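Local structure of protein argonaute (Aquifex aeolicus, 1YVU) at residues V567-G572 with L596-R601; V625-Y630 with I641-V646. The protein cleaves RNA targets as a DNA-guided endonuclease, using short single-stranded DNA guides to select complementary strands. One frame throughout, in Å; residues are numbered along the deposited sequence.

Contact 1: residues V567-G572 with L596-R601; sequences VVHRDG and LEIIKR
Leu596 lies alongside His569, both side chains pointing the same way from one face of the sheet, and its CD1 comes obliquely to the imidazole at 3.8 Å from His569 CD2. Ile598 crosses the histidine at a slant and sets its CD1 3.8 Å from His569 ND1, so each half of the ring has a methyl group against it. His569 ND1 is hydrogen-bonded to Thr678 OG1, which limits how the ring can turn, while Leu655 and Ile659 of helix 652-661 pack on Leu596. Beneath these side chains the two strands run parallel, with Leu596 N bonded to Val568 O at 2.8 Å and Leu596 O receiving Arg570 N at 2.8 Å; Ile598 N bonds to Arg570 O at 2.7 Å. They belong to a beta-alpha-beta unit of the RNase H fold, linked through helix 576-589. Just past its strand, Asp571 starts away from 596-601, but CG anti to the backbone N (chi1 -179°) brings the carboxylate within reach of Lys600, which crosses it at about a right angle. Lys600 NZ stands 3.2 Å from Asp571 OD1, a salt bridge whose hydrogen bond is weak. By similarity Asp571 is an active-site and manganese-binding residue, its side chain about 3 Å from those of Asp502 and Asp683, which hold the calcium ion. Apolar packing on the histidine thus gives way to a lysine amine beside the metal-site aspartates.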
ATOM      1  N   VAL A 567       0.242   3.963  21.792  1.00 24.59           N
ATOM      2  CA  VAL A 567       0.923   3.634  20.551  1.00 24.25           C
ATOM      3  C   VAL A 567      -0.063   3.717  19.399  1.00 21.73           C
ATOM      4  O   VAL A 567      -1.102   3.057  19.420  1.00 28.45           O
ATOM      5  CB  VAL A 567       1.546   2.240  20.599  1.00 21.21           C
ATOM      6  CG1 VAL A 567       2.232   1.924  19.288  1.00 23.47           C
ATOM      7  CG2 VAL A 567       2.555   2.168  21.726  1.00 20.94           C
ATOM      8  N   VAL A 568       0.277   4.537  18.406  1.00 21.64           N
ATOM      9  CA  VAL A 568      -0.566   4.721  17.247  1.00 19.37           C
ATOM     10  C   VAL A 568       0.114   4.126  16.057  1.00 19.83           C
ATOM     11  O   VAL A 568       1.298   4.337  15.856  1.00 22.22           O
ATOM     12  CB  VAL A 568      -0.866   6.220  16.951  1.00 23.07           C
ATOM     13  CG1 VAL A 568      -1.754   6.385  15.688  1.00 13.26           C
ATOM     14  CG2 VAL A 568      -1.534   6.872  18.156  1.00 21.85           C
ATOM     15  N   HIS A 569      -0.634   3.342  15.289  1.00 18.39           N
ATOM     16  CA  HIS A 569      -0.127   2.729  14.062  1.00 15.57           C
ATOM     17  C   HIS A 569      -0.927   3.365  12.974  1.00 15.92           C
ATOM     18  O   HIS A 569      -2.171   3.404  13.039  1.00 16.78           O
ATOM     19  CB  HIS A 569      -0.379   1.230  14.017  1.00 16.36           C
ATOM     20  CG  HIS A 569       0.382   0.437  15.036  1.00 17.86           C
ATOM     21  ND1 HIS A 569       0.282  -0.937  15.119  1.00 14.57           N
ATOM     22  CD2 HIS A 569       1.254   0.811  16.000  1.00 19.96           C
ATOM     23  CE1 HIS A 569       1.062  -1.368  16.094  1.00 13.82           C
ATOM     24  NE2 HIS A 569       1.664  -0.332  16.646  1.00 13.61           N
ATOM     25  N   ARG A 570      -0.208   3.912  12.002  1.00 18.68           N
ATOM     26  CA  ARG A 570      -0.831   4.566  10.871  1.00 20.79           C
ATOM     27  C   ARG A 570      -0.635   3.659   9.694  1.00 25.20           C
ATOM     28  O   ARG A 570       0.501   3.277   9.381  1.00 32.07           O
ATOM     29  CB  ARG A 570      -0.204   5.932  10.612  1.00  8.15           C
ATOM     30  CG  ARG A 570      -0.818   6.674   9.444  1.00 13.22           C
ATOM     31  CD  ARG A 570      -2.271   7.018   9.676  1.00 15.45           C
ATOM     32  NE  ARG A 570      -2.818   7.847   8.610  1.00 12.88           N
ATOM     33  CZ  ARG A 570      -3.178   7.400   7.415  1.00 15.32           C
ATOM     34  NH1 ARG A 570      -3.045   6.100   7.110  1.00 18.72           N
ATOM     35  NH2 ARG A 570      -3.736   8.246   6.546  1.00 10.22           N
ATOM     36  N   ASP A 571      -1.742   3.353   9.024  1.00 27.45           N
ATOM     37  CA  ASP A 571      -1.743   2.479   7.871  1.00 36.31           C
ATOM     38  C   ASP A 571      -0.911   3.085   6.753  1.00 38.77           C
ATOM     39  O   ASP A 571      -0.223   2.381   6.010  1.00 43.63           O
ATOM     40  CB  ASP A 571      -3.185   2.248   7.444  1.00 34.28           C
ATOM     41  CG  ASP A 571      -3.328   1.322   6.235  1.00 39.14           C
ATOM     42  OD1 ASP A 571      -3.138   1.804   5.078  1.00 37.56           O
ATOM     43  OD2 ASP A 571      -3.689   0.135   6.446  1.00 39.47           O
ATOM     44  N   GLY A 572      -0.920   4.396   6.661  1.00 41.79           N
ATOM     45  CA  GLY A 572      -0.141   4.973   5.596  1.00 46.42           C
ATOM     46  C   GLY A 572       0.982   5.755   6.175  1.00 51.25           C
ATOM     47  O   GLY A 572       1.533   5.409   7.222  1.00 50.06           O
ATOM     48  N   LEU A 596       3.625   5.654  14.906  1.00 12.55           N
ATOM     49  CA  LEU A 596       4.253   4.789  13.926  1.00 16.54           C
ATOM     50  C   LEU A 596       3.538   4.844  12.597  1.00 19.80           C
ATOM     51  O   LEU A 596       2.312   4.931  12.545  1.00 21.19           O
ATOM     52  CB  LEU A 596       4.286   3.333  14.389  1.00 16.40           C
ATOM     53  CG  LEU A 596       4.830   2.989  15.769  1.00 15.31           C
ATOM     54  CD1 LEU A 596       4.952   1.524  15.875  1.00 16.17           C
ATOM     55  CD2 LEU A 596       6.160   3.591  15.962  1.00 14.14           C
ATOM     56  N   GLU A 597       4.333   4.851  11.533  1.00 17.82           N
ATOM     57  CA  GLU A 597       3.863   4.821  10.149  1.00 20.40           C
ATOM     58  C   GLU A 597       4.077   3.342   9.785  1.00 22.68           C
ATOM     59  O   GLU A 597       5.058   2.740  10.247  1.00 20.16           O
ATOM     60  CB  GLU A 597       4.818   5.613   9.255  1.00 20.10           C
ATOM     61  CG  GLU A 597       4.553   7.081   8.982  1.00 28.61           C
ATOM     62  CD  GLU A 597       5.636   7.685   8.042  1.00 34.07           C
ATOM     63  OE1 GLU A 597       6.559   6.937   7.631  1.00 34.53           O
ATOM     64  OE2 GLU A 597       5.575   8.906   7.709  1.00 36.69           O
ATOM     65  N   ILE A 598       3.148   2.734   9.040  1.00 21.76           N
ATOM     66  CA  ILE A 598       3.324   1.328   8.617  1.00 18.16           C
ATOM     67  C   ILE A 598       3.220   1.259   7.103  1.00 16.84           C
ATOM     68  O   ILE A 598       2.135   1.268   6.545  1.00 29.29           O
ATOM     69  CB  ILE A 598       2.373   0.317   9.355  1.00 17.31           C
ATOM     70  CG1 ILE A 598       2.815   0.174  10.817  1.00  9.39           C
ATOM     71  CG2 ILE A 598       2.431  -1.074   8.693  1.00  5.20           C
ATOM     72  CD1 ILE A 598       1.907  -0.650  11.650  1.00 14.22           C
ATOM     73  N   ILE A 599       4.380   1.213   6.455  1.00 20.18           N
ATOM     74  CA  ILE A 599       4.481   1.193   5.003  1.00 18.92           C
ATOM     75  C   ILE A 599       4.591  -0.229   4.470  1.00 24.87           C
ATOM     76  O   ILE A 599       5.623  -0.888   4.662  1.00 28.54           O
ATOM     77  CB  ILE A 599       5.693   2.071   4.512  1.00 15.38           C
ATOM     78  CG1 ILE A 599       5.388   3.557   4.702  1.00  8.75           C
ATOM     79  CG2 ILE A 599       5.995   1.850   3.009  1.00 15.83           C
ATOM     80  CD1 ILE A 599       5.635   4.083   6.050  1.00 11.95           C
ATOM     81  N   LYS A 600       3.545  -0.667   3.760  1.00 28.08           N
ATOM     82  CA  LYS A 600       3.490  -2.011   3.186  1.00 25.21           C
ATOM     83  C   LYS A 600       3.957  -2.126   1.748  1.00 27.51           C
ATOM     84  O   LYS A 600       4.473  -3.175   1.345  1.00 27.68           O
ATOM     85  CB  LYS A 600       2.097  -2.631   3.344  1.00 27.74           C
ATOM     86  CG  LYS A 600       0.908  -1.747   3.075  1.00 25.19           C
ATOM     87  CD  LYS A 600       0.410  -1.055   4.326  1.00 31.33           C
ATOM     88  CE  LYS A 600      -0.634  -0.011   3.940  1.00 31.10           C
ATOM     89  NZ  LYS A 600      -1.884  -0.601   3.341  1.00 31.93           N
ATOM     90  N   ARG A 601       3.835  -1.021   1.011  1.00 29.41           N
ATOM     91  CA  ARG A 601       4.221  -0.954  -0.401  1.00 31.30           C
ATOM     92  C   ARG A 601       5.651  -0.434  -0.710  1.00 28.92           C
ATOM     93  O   ARG A 601       6.143   0.478  -0.057  1.00 23.82           O
ATOM     94  CB  ARG A 601       3.178  -0.117  -1.162  1.00 33.58           C
ATOM     95  CG  ARG A 601       2.141  -0.922  -1.969  1.00 43.04           C
ATOM     96  CD  ARG A 601       0.930  -0.066  -2.389  1.00 47.69           C
ATOM     97  NE  ARG A 601       0.022   0.176  -1.259  1.00 54.45           N
ATOM     98  CZ  ARG A 601      -1.134   0.846  -1.309  1.00 52.82           C
ATOM     99  NH1 ARG A 601      -1.571   1.379  -2.442  1.00 56.26           N
ATOM    100  NH2 ARG A 601      -1.875   0.960  -0.212  1.00 52.74           N
TER

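Contact 2: residues V625-Y630 with I641-V646; sequences VILATY and IKVRKV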
ATOM      1  N   VAL A 625      12.700   0.674  10.348  1.00 28.99           N
ATOM      2  CA  VAL A 625      13.115  -0.738  10.284  1.00 21.19           C
ATOM      3  C   VAL A 625      12.348  -1.460   9.190  1.00 26.57           C
ATOM      4  O   VAL A 625      11.114  -1.372   9.127  1.00 21.82           O
ATOM      5  CB  VAL A 625      12.749  -1.494  11.624  1.00 20.45           C
ATOM      6  CG1 VAL A 625      12.980  -3.001  11.521  1.00 13.59           C
ATOM      7  CG2 VAL A 625      13.512  -0.942  12.786  1.00 16.21           C
ATOM      8  N   ILE A 626      13.078  -2.247   8.398  1.00 20.77           N
ATOM      9  CA  ILE A 626      12.472  -3.067   7.346  1.00 23.05           C
ATOM     10  C   ILE A 626      12.279  -4.368   8.112  1.00 24.55           C
ATOM     11  O   ILE A 626      13.230  -4.948   8.621  1.00 24.72           O
ATOM     12  CB  ILE A 626      13.395  -3.209   6.166  1.00 26.08           C
ATOM     13  CG1 ILE A 626      13.581  -1.825   5.553  1.00 33.27           C
ATOM     14  CG2 ILE A 626      12.803  -4.150   5.126  1.00 23.64           C
ATOM     15  CD1 ILE A 626      14.983  -1.605   4.995  1.00 47.68           C
ATOM     16  N   LEU A 627      11.026  -4.780   8.224  1.00 24.15           N
ATOM     17  CA  LEU A 627      10.667  -5.920   9.033  1.00 20.50           C
ATOM     18  C   LEU A 627       9.883  -7.024   8.349  1.00 26.14           C
ATOM     19  O   LEU A 627       8.901  -6.759   7.643  1.00 27.97           O
ATOM     20  CB  LEU A 627       9.841  -5.389  10.219  1.00 16.28           C
ATOM     21  CG  LEU A 627       9.439  -6.326  11.342  1.00 14.42           C
ATOM     22  CD1 LEU A 627      10.718  -6.809  12.007  1.00 15.54           C
ATOM     23  CD2 LEU A 627       8.478  -5.648  12.349  1.00  6.67           C
ATOM     24  N   ALA A 628      10.233  -8.264   8.681  1.00 18.05           N
ATOM     25  CA  ALA A 628       9.522  -9.411   8.158  1.00 17.63           C
ATOM     26  C   ALA A 628       8.446  -9.768   9.200  1.00 20.29           C
ATOM     27  O   ALA A 628       8.774 -10.251  10.304  1.00 14.79           O
ATOM     28  CB  ALA A 628      10.460 -10.525   7.975  1.00 13.54           C
ATOM     29  N   THR A 629       7.182  -9.523   8.837  1.00 15.50           N
ATOM     30  CA  THR A 629       6.034  -9.777   9.705  1.00 19.34           C
ATOM     31  C   THR A 629       5.387 -11.140   9.656  1.00 26.61           C
ATOM     32  O   THR A 629       4.499 -11.432  10.473  1.00 27.41           O
ATOM     33  CB  THR A 629       4.933  -8.819   9.405  1.00 15.76           C
ATOM     34  OG1 THR A 629       4.835  -8.629   7.978  1.00 17.31           O
ATOM     35  CG2 THR A 629       5.178  -7.520  10.114  1.00 18.96           C
ATOM     36  N   TYR A 630       5.744 -11.931   8.642  1.00 32.97           N
ATOM     37  CA  TYR A 630       5.185 -13.271   8.431  1.00 32.57           C
ATOM     38  C   TYR A 630       6.202 -14.157   7.704  1.00 33.56           C
ATOM     39  O   TYR A 630       7.036 -13.647   6.959  1.00 32.85           O
ATOM     40  CB  TYR A 630       3.848 -13.192   7.648  1.00 32.06           C
ATOM     41  CG  TYR A 630       3.919 -12.780   6.173  1.00 33.33           C
ATOM     42  CD1 TYR A 630       3.543 -13.682   5.160  1.00 39.01           C
ATOM     43  CD2 TYR A 630       4.299 -11.477   5.788  1.00 34.01           C
ATOM     44  CE1 TYR A 630       3.532 -13.304   3.788  1.00 42.33           C
ATOM     45  CE2 TYR A 630       4.299 -11.082   4.418  1.00 40.24           C
ATOM     46  CZ  TYR A 630       3.905 -12.002   3.424  1.00 46.82           C
ATOM     47  OH  TYR A 630       3.836 -11.631   2.091  1.00 44.60           O
ATOM     48  N   ILE A 641       7.396  -5.149   5.707  1.00 25.21           N
ATOM     49  CA  ILE A 641       6.865  -3.806   5.962  1.00 21.80           C
ATOM     50  C   ILE A 641       7.965  -2.868   6.494  1.00 24.19           C
ATOM     51  O   ILE A 641       9.027  -3.317   6.944  1.00 22.38           O
ATOM     52  CB  ILE A 641       5.621  -3.813   6.909  1.00 15.31           C
ATOM     53  CG1 ILE A 641       6.038  -4.044   8.363  1.00  6.73           C
ATOM     54  CG2 ILE A 641       4.592  -4.855   6.424  1.00  7.13           C
ATOM     55  CD1 ILE A 641       4.988  -3.692   9.367  1.00 11.14           C
ATOM     56  N   LYS A 642       7.743  -1.565   6.359  1.00 18.85           N
ATOM     57  CA  LYS A 642       8.697  -0.587   6.860  1.00 17.02           C
ATOM     58  C   LYS A 642       7.950   0.161   7.925  1.00 18.15           C
ATOM     59  O   LYS A 642       6.890   0.735   7.672  1.00 15.75           O
ATOM     60  CB  LYS A 642       9.205   0.346   5.759  1.00 14.27           C
ATOM     61  CG  LYS A 642      10.013   1.542   6.244  1.00 13.78           C
ATOM     62  CD  LYS A 642      10.561   2.366   5.092  1.00 23.51           C
ATOM     63  CE  LYS A 642      10.585   3.841   5.463  1.00 33.39           C
ATOM     64  NZ  LYS A 642      11.478   4.641   4.570  1.00 46.65           N
ATOM     65  N   VAL A 643       8.466   0.032   9.146  1.00 23.52           N
ATOM     66  CA  VAL A 643       7.915   0.668  10.357  1.00 20.76           C
ATOM     67  C   VAL A 643       8.784   1.882  10.630  1.00 21.27           C
ATOM     68  O   VAL A 643       9.999   1.762  10.634  1.00 18.88           O
ATOM     69  CB  VAL A 643       8.024  -0.273  11.592  1.00 21.97           C
ATOM     70  CG1 VAL A 643       7.532   0.434  12.849  1.00 19.84           C
ATOM     71  CG2 VAL A 643       7.272  -1.569  11.355  1.00 15.58           C
ATOM     72  N   ARG A 644       8.159   3.035  10.842  1.00 19.65           N
ATOM     73  CA  ARG A 644       8.890   4.253  11.123  1.00 21.69           C
ATOM     74  C   ARG A 644       8.414   4.869  12.430  1.00 22.93           C
ATOM     75  O   ARG A 644       7.213   4.958  12.669  1.00 23.36           O
ATOM     76  CB  ARG A 644       8.743   5.248   9.968  1.00 29.23           C
ATOM     77  CG  ARG A 644       9.618   6.510  10.113  1.00 43.97           C
ATOM     78  CD  ARG A 644       9.323   7.556   9.059  1.00 45.30           C
ATOM     79  NE  ARG A 644       9.732   8.885   9.513  1.00 62.63           N
ATOM     80  CZ  ARG A 644       9.406  10.034   8.922  1.00 60.36           C
ATOM     81  NH1 ARG A 644       8.650  10.053   7.817  1.00 65.56           N
ATOM     82  NH2 ARG A 644       9.820  11.174   9.456  1.00 59.99           N
ATOM     83  N   LYS A 645       9.353   5.210  13.311  1.00 22.95           N
ATOM     84  CA  LYS A 645       9.002   5.843  14.577  1.00 24.82           C
ATOM     85  C   LYS A 645       9.104   7.303  14.262  1.00 28.22           C
ATOM     86  O   LYS A 645      10.204   7.856  14.134  1.00 32.83           O
ATOM     87  CB  LYS A 645       9.968   5.483  15.700  1.00 31.29           C
ATOM     88  CG  LYS A 645       9.614   6.129  17.047  1.00 31.86           C
ATOM     89  CD  LYS A 645      10.578   5.706  18.145  1.00 25.75           C
ATOM     90  CE  LYS A 645      11.718   6.652  18.380  1.00 20.34           C
ATOM     91  NZ  LYS A 645      12.607   6.135  19.480  1.00 31.03           N
ATOM     92  N   VAL A 646       7.941   7.907  14.074  1.00 28.90           N
ATOM     93  CA  VAL A 646       7.865   9.308  13.729  1.00 28.07           C
ATOM     94  C   VAL A 646       8.092  10.090  14.992  1.00 27.06           C
ATOM     95  O   VAL A 646       9.020  10.883  15.062  1.00 27.18           O
ATOM     96  CB  VAL A 646       6.511   9.633  13.065  1.00 30.26           C
ATOM     97  CG1 VAL A 646       6.427  11.124  12.646  1.00 29.75           C
ATOM     98  CG2 VAL A 646       6.342   8.769  11.859  1.00 17.40           C
TER
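Val625 pairs with Val643 and Leu627 with Ile641 as the hydrogen-bonded pairs of two antiparallel strands whose axes run at 146°, with Ile626 and Lys642 as the non-hydrogen-bonded pair between them. Four backbone bonds join the strands: Val625 N to Val643 O is 2.9 Å and its return bond, Val643 N to Val625 O, 3.0 Å, while Leu627 N to Ile641 O, at 2.8 Å, is almost straight (176° at the hydrogen) and is returned by Ile641 N to Leu627 O at 2.9 Å. Lys642 CA adds a CA-H...O contact to Val625 O. Leu627, Ile641, Val625 and Val643 put their side chains on one face, where Leu627 CD2 meets Val643 CG2 loosely at 4.4 Å. Helix 652-661 lies against this face, with Cys656 on Leu627 and Ile659 on Val643. The strands are neighbours in the PIWI box, the segment of the PIWI domain that is exposed on the protein surface, and residues 628-640 connect them. Ile641 has more surface buried here than any other residue of the two segments. Its CG1 sits between the backbone N and the carbonyl carbon (chi1 76°), 4.4 Å from Leu627 CB, and CD1 beyond it reaches the methyl CG2 of Thr629, which crosses it at about a right angle, at 3.9 Å. The side chain also packs on Ile598 of strand 592-599. An alanine at Ile641 would probably leave the threonine methyl without its partner and open a gap beside Leu627 CB and Ile598. Thr629 has its own polar tie, since OG1 is hydrogen-bonded to the carbonyl oxygen of Lys674.

Overall arrangement
The two contacts, their centres about 9 Å apart, are both largely buried and meet where strand 592-599 adjoins strand 641-645. There Ile599 O probably accepts a hydrogen bond from Lys642 N, and Glu597 and Arg644 form a long, weak ion pair. Helix 652-661 packs on both. Their characters differ with their place in the fold, although both lie in the PIWI domain. Contact 1 pairs parallel strands at the metal site and ends in polar chemistry there; contact 2 pairs antiparallel strands within the PIWI box, and its side chains meet through apolar atoms, with no salt bridge between its segments.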